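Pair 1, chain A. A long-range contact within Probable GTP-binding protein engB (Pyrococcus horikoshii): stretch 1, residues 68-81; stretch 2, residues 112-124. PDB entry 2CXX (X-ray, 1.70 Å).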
# COMPACT_ATOMS: atom_id res chain seq x y z
N ILE A 68 15.41 1.14 5.52
CA ILE A 68 14.40 1.72 4.65
C ILE A 68 13.08 1.85 5.40
O ILE A 68 12.42 2.90 5.33
CB ILE A 68 14.20 0.80 3.44
CG1 ILE A 68 15.40 0.91 2.53
CG2 ILE A 68 12.94 1.21 2.62
CD1 ILE A 68 15.35 -0.00 1.29
N LYS A 69 12.68 0.79 6.09
CA LYS A 69 11.45 0.81 6.85
C LYS A 69 11.49 1.95 7.87
O LYS A 69 10.49 2.66 8.05
CB LYS A 69 11.24 -0.53 7.53
CG LYS A 69 10.09 -0.50 8.50
CD LYS A 69 10.18 -1.68 9.43
CE LYS A 69 9.23 -1.60 10.62
NZ LYS A 69 9.15 -2.97 11.20
N ASP A 70 12.64 2.16 8.52
CA ASP A 70 12.80 3.25 9.50
C ASP A 70 12.65 4.62 8.89
O ASP A 70 12.07 5.50 9.49
CB ASP A 70 14.20 3.25 10.18
CG ASP A 70 14.39 2.08 11.14
OD1 ASP A 70 13.40 1.43 11.57
OD2 ASP A 70 15.57 1.82 11.46
N GLU A 71 13.16 4.76 7.68
CA GLU A 71 13.11 6.01 6.94
C GLU A 71 11.66 6.37 6.56
O GLU A 71 11.28 7.54 6.65
CB GLU A 71 14.00 5.87 5.70
CG GLU A 71 15.48 5.91 6.11
CD GLU A 71 16.44 5.42 5.03
OE1 GLU A 71 17.65 5.70 5.14
OE2 GLU A 71 15.98 4.76 4.07
N ILE A 72 10.90 5.35 6.15
CA ILE A 72 9.48 5.49 5.76
C ILE A 72 8.71 5.88 7.01
O ILE A 72 7.89 6.79 6.97
CB ILE A 72 8.92 4.13 5.17
CG1 ILE A 72 9.63 3.84 3.85
CG2 ILE A 72 7.34 4.17 4.99
CD1 ILE A 72 9.34 2.48 3.30
N VAL A 73 8.98 5.21 8.12
CA VAL A 73 8.31 5.50 9.41
C VAL A 73 8.57 6.93 9.82
O VAL A 73 7.65 7.68 10.19
CB VAL A 73 8.85 4.53 10.52
CG1 VAL A 73 8.53 5.12 11.88
CG2 VAL A 73 8.21 3.09 10.35
N HIS A 74 9.83 7.35 9.73
CA HIS A 74 10.20 8.69 10.12
C HIS A 74 9.54 9.74 9.20
O HIS A 74 8.99 10.71 9.66
CB HIS A 74 11.73 8.83 10.14
CG HIS A 74 12.20 10.10 10.80
ND1 HIS A 74 11.84 10.43 12.09
CD2 HIS A 74 12.89 11.17 10.32
CE1 HIS A 74 12.26 11.66 12.37
NE2 HIS A 74 12.90 12.12 11.31
N PHE A 75 9.55 9.51 7.90
CA PHE A 75 8.89 10.45 7.01
C PHE A 75 7.39 10.55 7.33
O PHE A 75 6.82 11.66 7.51
CB PHE A 75 9.05 9.98 5.56
CG PHE A 75 8.47 10.93 4.57
CD1 PHE A 75 9.27 11.93 4.01
CD2 PHE A 75 7.10 10.84 4.24
CE1 PHE A 75 8.72 12.85 3.13
CE2 PHE A 75 6.55 11.76 3.36
CZ PHE A 75 7.35 12.76 2.80
N ILE A 76 6.74 9.41 7.45
CA ILE A 76 5.27 9.47 7.71
C ILE A 76 4.95 10.07 9.09
O ILE A 76 4.00 10.86 9.25
CB ILE A 76 4.62 8.06 7.56
CG1 ILE A 76 4.84 7.57 6.14
CG2 ILE A 76 3.13 8.11 7.91
CD1 ILE A 76 4.48 6.08 5.89
N GLU A 77 5.74 9.73 10.09
CA GLU A 77 5.51 10.35 11.40
C GLU A 77 5.72 11.86 11.27
O GLU A 77 4.89 12.63 11.75
CB GLU A 77 6.53 9.84 12.43
CG GLU A 77 6.14 8.50 13.03
CD GLU A 77 7.24 7.92 13.94
OE1 GLU A 77 6.89 7.02 14.73
OE2 GLU A 77 8.42 8.35 13.87
N ASP A 78 6.78 12.28 10.62
CA ASP A 78 7.08 13.73 10.53
C ASP A 78 6.14 14.57 9.66
O ASP A 78 5.96 15.78 9.89
CB ASP A 78 8.49 13.97 10.00
CG ASP A 78 9.56 13.56 10.96
OD1 ASP A 78 9.23 13.21 12.09
OD2 ASP A 78 10.75 13.61 10.57
N ASN A 79 5.58 13.94 8.65
CA ASN A 79 4.69 14.61 7.72
C ASN A 79 3.21 14.21 7.89
O ASN A 79 2.37 14.58 7.07
CB ASN A 79 5.12 14.26 6.31
CG ASN A 79 6.43 14.88 5.93
OD1 ASN A 79 6.48 16.05 5.49
ND2 ASN A 79 7.52 14.13 6.10
N ALA A 80 2.89 13.47 8.95
CA ALA A 80 1.52 13.00 9.15
C ALA A 80 0.46 14.09 9.02
O ALA A 80 -0.56 13.86 8.39
CB ALA A 80 1.35 12.28 10.53
N LYS A 81 0.69 15.25 9.61
CA LYS A 81 -0.31 16.32 9.51
C LYS A 81 -0.52 16.84 8.10
O LYS A 81 -1.49 17.56 7.84
CB LYS A 81 0.09 17.52 10.38
CG LYS A 81 0.23 17.18 11.86
CD LYS A 81 -1.10 16.57 12.41
CE LYS A 81 -1.19 16.74 13.94
NZ LYS A 81 -1.10 18.21 14.31
N VAL A 112 0.31 -6.12 8.28
CA VAL A 112 -0.49 -5.92 9.48
C VAL A 112 0.18 -4.80 10.31
O VAL A 112 -0.47 -3.88 10.77
CB VAL A 112 -0.49 -7.19 10.28
CG1 VAL A 112 -1.03 -6.93 11.70
CG2 VAL A 112 -1.28 -8.27 9.56
N GLU A 113 1.49 -4.91 10.47
CA GLU A 113 2.24 -3.94 11.23
C GLU A 113 2.05 -2.57 10.64
O GLU A 113 1.77 -1.59 11.37
CB GLU A 113 3.74 -4.29 11.23
CG GLU A 113 4.49 -3.37 12.15
CD GLU A 113 6.01 -3.51 12.09
OE1 GLU A 113 6.71 -2.84 12.89
OE2 GLU A 113 6.51 -4.26 11.21
N PHE A 114 2.14 -2.46 9.31
CA PHE A 114 2.02 -1.14 8.69
C PHE A 114 0.62 -0.53 8.72
O PHE A 114 0.47 0.67 8.99
CB PHE A 114 2.53 -1.16 7.25
CG PHE A 114 2.75 0.19 6.69
CD1 PHE A 114 3.75 1.00 7.18
CD2 PHE A 114 1.91 0.68 5.70
CE1 PHE A 114 3.90 2.31 6.66
CE2 PHE A 114 2.05 1.97 5.17
CZ PHE A 114 3.05 2.78 5.67
N TYR A 115 -0.39 -1.31 8.45
CA TYR A 115 -1.74 -0.77 8.52
C TYR A 115 -2.02 -0.31 9.97
O TYR A 115 -2.61 0.76 10.22
CB TYR A 115 -2.77 -1.84 8.11
CG TYR A 115 -4.18 -1.32 8.06
CD1 TYR A 115 -4.95 -1.29 9.20
CD2 TYR A 115 -4.70 -0.77 6.89
CE1 TYR A 115 -6.24 -0.71 9.22
CE2 TYR A 115 -6.00 -0.20 6.87
CZ TYR A 115 -6.74 -0.18 8.06
OH TYR A 115 -8.03 0.30 8.11
N GLN A 116 -1.55 -1.08 10.94
CA GLN A 116 -1.83 -0.67 12.31
C GLN A 116 -1.03 0.54 12.70
O GLN A 116 -1.53 1.39 13.49
CB GLN A 116 -1.60 -1.82 13.28
CG GLN A 116 -2.66 -2.92 13.08
CD GLN A 116 -2.49 -4.12 14.02
OE1 GLN A 116 -1.64 -4.10 14.91
NE2 GLN A 116 -3.32 -5.15 13.83
N PHE A 117 0.14 0.70 12.08
CA PHE A 117 0.95 1.88 12.35
C PHE A 117 0.20 3.13 11.82
O PHE A 117 0.09 4.15 12.52
CB PHE A 117 2.33 1.70 11.70
CG PHE A 117 3.11 2.99 11.49
CD1 PHE A 117 3.72 3.66 12.58
CD2 PHE A 117 3.26 3.52 10.22
CE1 PHE A 117 4.46 4.84 12.38
CE2 PHE A 117 3.98 4.67 9.99
CZ PHE A 117 4.60 5.35 11.06
N LEU A 118 -0.31 3.05 10.59
CA LEU A 118 -1.03 4.20 10.05
C LEU A 118 -2.23 4.56 10.94
O LEU A 118 -2.59 5.75 11.05
CB LEU A 118 -1.53 3.91 8.64
CG LEU A 118 -0.37 3.73 7.61
CD1 LEU A 118 -0.89 3.22 6.28
CD2 LEU A 118 0.36 5.10 7.39
N ARG A 119 -2.84 3.55 11.56
CA ARG A 119 -4.01 3.82 12.42
C ARG A 119 -3.58 4.57 13.67
O ARG A 119 -4.28 5.49 14.10
CB ARG A 119 -4.74 2.51 12.77
CG ARG A 119 -6.04 2.68 13.70
CD ARG A 119 -7.20 3.30 12.88
NE ARG A 119 -8.25 3.90 13.73
CZ ARG A 119 -9.48 3.42 13.85
NH1 ARG A 119 -9.82 2.30 13.21
NH2 ARG A 119 -10.40 4.12 14.54
N GLU A 120 -2.43 4.23 14.23
CA GLU A 120 -1.89 4.97 15.39
C GLU A 120 -1.62 6.40 15.01
O GLU A 120 -1.66 7.26 15.86
CB GLU A 120 -0.55 4.39 15.91
CG GLU A 120 -0.69 3.07 16.61
CD GLU A 120 0.62 2.58 17.19
OE1 GLU A 120 1.57 3.40 17.30
OE2 GLU A 120 0.69 1.37 17.53
N LEU A 121 -1.35 6.66 13.73
CA LEU A 121 -1.08 8.03 13.28
C LEU A 121 -2.30 8.81 12.78
O LEU A 121 -2.16 9.95 12.34
CB LEU A 121 -0.02 8.00 12.17
CG LEU A 121 1.42 8.09 12.69
CD1 LEU A 121 1.70 7.02 13.72
CD2 LEU A 121 2.37 7.93 11.50
N ASP A 122 -3.46 8.19 12.84
CA ASP A 122 -4.77 8.76 12.45
C ASP A 122 -4.79 9.13 10.97
O ASP A 122 -5.44 10.07 10.55
CB ASP A 122 -5.18 9.96 13.34
CG ASP A 122 -5.23 9.60 14.83
OD1 ASP A 122 -5.62 8.45 15.20
OD2 ASP A 122 -4.97 10.49 15.65
N ILE A 123 -4.08 8.34 10.16
CA ILE A 123 -4.09 8.60 8.74
C ILE A 123 -5.11 7.71 8.04
O ILE A 123 -4.99 6.48 8.10
CB ILE A 123 -2.68 8.33 8.15
CG1 ILE A 123 -1.72 9.39 8.66
CG2 ILE A 123 -2.76 8.29 6.59
CD1 ILE A 123 -0.22 9.12 8.29
N PRO A 124 -6.14 8.30 7.39
CA PRO A 124 -7.16 7.52 6.68
C PRO A 124 -6.40 6.62 5.68
O PRO A 124 -5.54 7.10 4.91
CB PRO A 124 -8.00 8.56 5.92
CG PRO A 124 -7.61 9.84 6.47
CD PRO A 124 -6.23 9.74 7.04
O HOH W 1 8.37 -5.07 9.58

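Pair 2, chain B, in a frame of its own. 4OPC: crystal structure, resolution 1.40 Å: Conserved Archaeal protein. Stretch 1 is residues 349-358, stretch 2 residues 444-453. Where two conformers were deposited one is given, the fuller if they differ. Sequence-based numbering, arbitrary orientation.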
# COMPACT_ATOMS: atom_id res chain seq x y z
N ASP B 349 -7.43 9.50 0.53
CA ASP B 349 -6.87 9.95 1.81
C ASP B 349 -7.92 10.82 2.51
O ASP B 349 -8.17 10.69 3.71
CB ASP B 349 -5.54 10.68 1.52
CG ASP B 349 -4.69 10.98 2.76
OD1 ASP B 349 -5.17 10.84 3.91
OD2 ASP B 349 -3.53 11.39 2.56
N ILE B 350 -8.59 11.69 1.76
CA ILE B 350 -9.70 12.49 2.27
C ILE B 350 -10.86 11.59 2.70
O ILE B 350 -11.40 11.71 3.81
CB ILE B 350 -10.22 13.48 1.19
CG1 ILE B 350 -9.18 14.56 0.90
CG2 ILE B 350 -11.53 14.11 1.62
CD1 ILE B 350 -8.97 15.54 2.04
N PHE B 351 -11.26 10.67 1.83
CA PHE B 351 -12.41 9.82 2.10
C PHE B 351 -12.18 8.96 3.34
O PHE B 351 -13.07 8.85 4.19
CB PHE B 351 -12.74 8.99 0.84
CG PHE B 351 -14.07 8.30 0.88
CD1 PHE B 351 -15.22 8.96 1.31
CD2 PHE B 351 -14.19 7.00 0.44
CE1 PHE B 351 -16.44 8.32 1.33
CE2 PHE B 351 -15.42 6.36 0.46
CZ PHE B 351 -16.55 7.03 0.89
N ARG B 352 -10.98 8.39 3.48
CA ARG B 352 -10.62 7.63 4.67
C ARG B 352 -10.85 8.39 5.97
O ARG B 352 -11.34 7.83 6.95
CB ARG B 352 -9.14 7.19 4.59
CG ARG B 352 -8.50 7.00 5.96
CD ARG B 352 -7.01 6.77 5.92
NE ARG B 352 -6.21 7.99 5.77
CZ ARG B 352 -5.67 8.66 6.78
NH1 ARG B 352 -5.86 8.24 8.02
NH2 ARG B 352 -4.89 9.71 6.56
N ARG B 353 -10.45 9.66 5.99
CA ARG B 353 -10.55 10.47 7.20
C ARG B 353 -12.00 10.60 7.63
O ARG B 353 -12.33 10.52 8.82
CB ARG B 353 -9.94 11.84 6.95
CG ARG B 353 -8.43 11.80 6.80
CD ARG B 353 -7.91 13.06 6.11
NE ARG B 353 -6.55 12.81 5.66
CZ ARG B 353 -5.47 13.45 6.10
NH1 ARG B 353 -5.57 14.42 7.00
NH2 ARG B 353 -4.28 13.12 5.64
N PHE B 354 -12.88 10.79 6.66
CA PHE B 354 -14.30 10.80 6.91
C PHE B 354 -14.79 9.45 7.46
O PHE B 354 -15.45 9.41 8.50
CB PHE B 354 -15.01 11.16 5.60
CG PHE B 354 -16.51 11.02 5.63
CD1 PHE B 354 -17.30 11.90 6.36
CD2 PHE B 354 -17.12 10.01 4.91
CE1 PHE B 354 -18.69 11.76 6.36
CE2 PHE B 354 -18.50 9.87 4.90
CZ PHE B 354 -19.28 10.75 5.62
N LEU B 355 -14.46 8.36 6.77
CA LEU B 355 -14.94 7.04 7.19
C LEU B 355 -14.47 6.71 8.60
O LEU B 355 -15.23 6.15 9.39
CB LEU B 355 -14.46 5.97 6.20
CG LEU B 355 -15.02 6.11 4.78
CD1 LEU B 355 -14.38 5.06 3.88
CD2 LEU B 355 -16.54 5.99 4.74
N GLN B 356 -13.22 7.05 8.92
CA GLN B 356 -12.68 6.75 10.25
C GLN B 356 -13.39 7.51 11.38
O GLN B 356 -13.28 7.11 12.54
CB GLN B 356 -11.18 7.01 10.29
CG GLN B 356 -10.37 5.98 9.51
CD GLN B 356 -8.90 6.32 9.45
OE1 GLN B 356 -8.52 7.47 9.23
NE2 GLN B 356 -8.05 5.32 9.64
N LYS B 357 -14.11 8.58 11.06
CA LYS B 357 -14.82 9.35 12.08
C LYS B 357 -16.28 8.95 12.24
O LYS B 357 -16.96 9.44 13.14
CB LYS B 357 -14.74 10.86 11.79
CG LYS B 357 -13.36 11.48 11.94
CD LYS B 357 -13.02 11.80 13.38
CE LYS B 357 -11.71 12.57 13.47
NZ LYS B 357 -11.30 12.84 14.87
N LEU B 358 -16.76 8.04 11.39
CA LEU B 358 -18.17 7.63 11.46
C LEU B 358 -18.38 6.67 12.62
O LEU B 358 -17.49 5.90 12.97
CB LEU B 358 -18.61 6.96 10.16
CG LEU B 358 -18.64 7.85 8.91
CD1 LEU B 358 -19.07 7.03 7.69
CD2 LEU B 358 -19.55 9.06 9.10
N VAL B 444 -5.46 22.06 1.88
CA VAL B 444 -6.71 21.33 1.66
C VAL B 444 -6.94 20.33 2.79
O VAL B 444 -8.04 20.23 3.32
CB VAL B 444 -6.70 20.60 0.29
CG1 VAL B 444 -7.87 19.63 0.19
CG2 VAL B 444 -6.71 21.60 -0.85
N LEU B 445 -5.89 19.61 3.16
CA LEU B 445 -6.00 18.62 4.23
C LEU B 445 -6.27 19.27 5.60
O LEU B 445 -7.12 18.78 6.35
CB LEU B 445 -4.73 17.77 4.29
CG LEU B 445 -4.52 16.90 3.06
CD1 LEU B 445 -3.13 16.29 3.09
CD2 LEU B 445 -5.55 15.80 3.00
N THR B 446 -5.56 20.34 5.91
CA THR B 446 -5.76 21.07 7.16
C THR B 446 -7.21 21.55 7.29
O THR B 446 -7.85 21.35 8.33
CB THR B 446 -4.82 22.29 7.27
OG1 THR B 446 -3.46 21.83 7.28
CG2 THR B 446 -5.10 23.06 8.56
N GLU B 447 -7.72 22.18 6.23
CA GLU B 447 -9.09 22.66 6.23
C GLU B 447 -10.08 21.50 6.34
O GLU B 447 -11.09 21.60 7.03
CB GLU B 447 -9.39 23.47 4.98
CG GLU B 447 -8.61 24.76 4.86
CD GLU B 447 -8.93 25.51 3.58
OE1 GLU B 447 -10.12 25.55 3.19
OE2 GLU B 447 -7.99 26.05 2.95
N PHE B 448 -9.80 20.40 5.65
CA PHE B 448 -10.70 19.26 5.72
C PHE B 448 -10.74 18.66 7.12
O PHE B 448 -11.82 18.37 7.64
CB PHE B 448 -10.35 18.19 4.68
CG PHE B 448 -11.29 17.03 4.72
CD1 PHE B 448 -12.59 17.17 4.25
CD2 PHE B 448 -10.92 15.82 5.29
CE1 PHE B 448 -13.48 16.12 4.31
CE2 PHE B 448 -11.81 14.77 5.35
CZ PHE B 448 -13.09 14.92 4.86
N ASN B 449 -9.58 18.47 7.74
CA ASN B 449 -9.52 17.95 9.10
C ASN B 449 -10.37 18.78 10.05
O ASN B 449 -11.09 18.26 10.89
CB ASN B 449 -8.08 17.92 9.63
CG ASN B 449 -7.21 16.89 8.94
OD1 ASN B 449 -7.70 15.91 8.37
ND2 ASN B 449 -5.91 17.10 8.99
N LYS B 450 -10.26 20.10 9.90
CA LYS B 450 -10.99 21.02 10.76
C LYS B 450 -12.50 20.87 10.56
O LYS B 450 -13.29 21.01 11.50
CB LYS B 450 -10.55 22.46 10.49
CG LYS B 450 -11.15 23.49 11.44
CD LYS B 450 -10.61 24.89 11.18
CE LYS B 450 -11.29 25.92 12.08
NZ LYS B 450 -12.77 25.93 11.89
N SER B 451 -12.90 20.56 9.33
CA SER B 451 -14.32 20.42 9.02
C SER B 451 -14.97 19.23 9.72
O SER B 451 -16.18 19.23 9.93
CB SER B 451 -14.54 20.32 7.51
OG SER B 451 -14.40 18.99 7.06
N LEU B 452 -14.18 18.23 10.08
CA LEU B 452 -14.71 17.04 10.74
C LEU B 452 -14.65 17.11 12.26
O LEU B 452 -15.28 16.31 12.94
CB LEU B 452 -13.98 15.78 10.27
CG LEU B 452 -14.05 15.45 8.79
CD1 LEU B 452 -13.33 14.13 8.52
CD2 LEU B 452 -15.48 15.39 8.30
N SER B 453 -13.89 18.07 12.78
CA SER B 453 -13.69 18.19 14.22
C SER B 453 -14.89 18.82 14.93
O SER B 453 -15.62 19.62 14.35
CB SER B 453 -12.42 18.98 14.52
OG SER B 453 -12.51 20.30 14.02
O HOH W 2 -3.36 15.74 8.39

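What do the two pairs share? In each, two helices run side by side in nearly the same direction, with axes 22° apart in pair 1 and 17° apart in pair 2, and closest approaches of 11.2 and 10.6 Å. Fourteen central residues superpose with an RMSD of 0.5 Å. The buried surface is also similar, 439 Å² in pair 1 and 465 Å² in pair 2, so much the same frame is filled by two different sets of side chains.

Which matched residues of the first helix lie at the heart of the contact, and what do they do? The matched pair is I76(A) and R353(B), both with CA-to-CB toward the partner helix and chi1 in m. I76(A) makes an apolar hub: its CD1 lies 3.6 Å from CZ of F114(A), at the edge of that ring, and its CG2 lies 3.7 Å from CD2 of L121(A) and 4.1 Å from CD2 of L118(A). R353(B) reaches the corresponding positions with a longer chain. Its guanidinium lays one face against L445(B), the counterpart of F114(A), with CZ 3.9 Å from CD2. At the edge of the same group, NH1 donates a hydrogen bond of 2.9 Å to OD1 of N449(B), which takes the place of L118(A). Water 2 accepts from both NH1 of R353(B) and ND2 of N449(B), adding a second link between these side chains.

How is the arginine held in place, where the isoleucine needs no polar partner? The answer lies one turn earlier, where D349(B) matches I72(A). OD1 of D349(B) accepts hydrogen bonds from NE and NH2 of R353(B), both 3.0 Å, as part of a salt bridge within the helix. I72(A) instead adds to the apolar packing, its CG2 lying 4.3 Å from CE1 of F114(A).

What does the matched phenylalanine meet? F117(A) and F448(B) coincide, both pointing toward the first helix with chi1 in t, but the rings have different surroundings. CZ of F117(A) lies 4.0 Å from CG1 of V73(A) and the same distance from CG of E77(A), which is at the ring edge. In pair 2, I350(B) replaces V73(A) and sets its CG2 over the face of F448(B), 3.7 Å from the ring centroid, in a CH-pi contact. F354(B), matching E77(A), brings CB to 4.3 Å from CZ of F448(B), at the ring edge.

How does the contact finish at its C-terminal end? L121(A) and L452(B) match and both point toward the first helix. CD2 of L121(A) comes within 4.0 Å of CA of E77(A), while CD1 of L452(B) lies 3.8 Å from CA of F354(B), so each leucine packs directly against the neighbouring backbone. A80(A) and K357(B) match more loosely, their CA atoms 1.9 Å apart after superposition, and both point toward the second stretch; CG of K357(B) lies 4.3 Å from CD1 of L452(B).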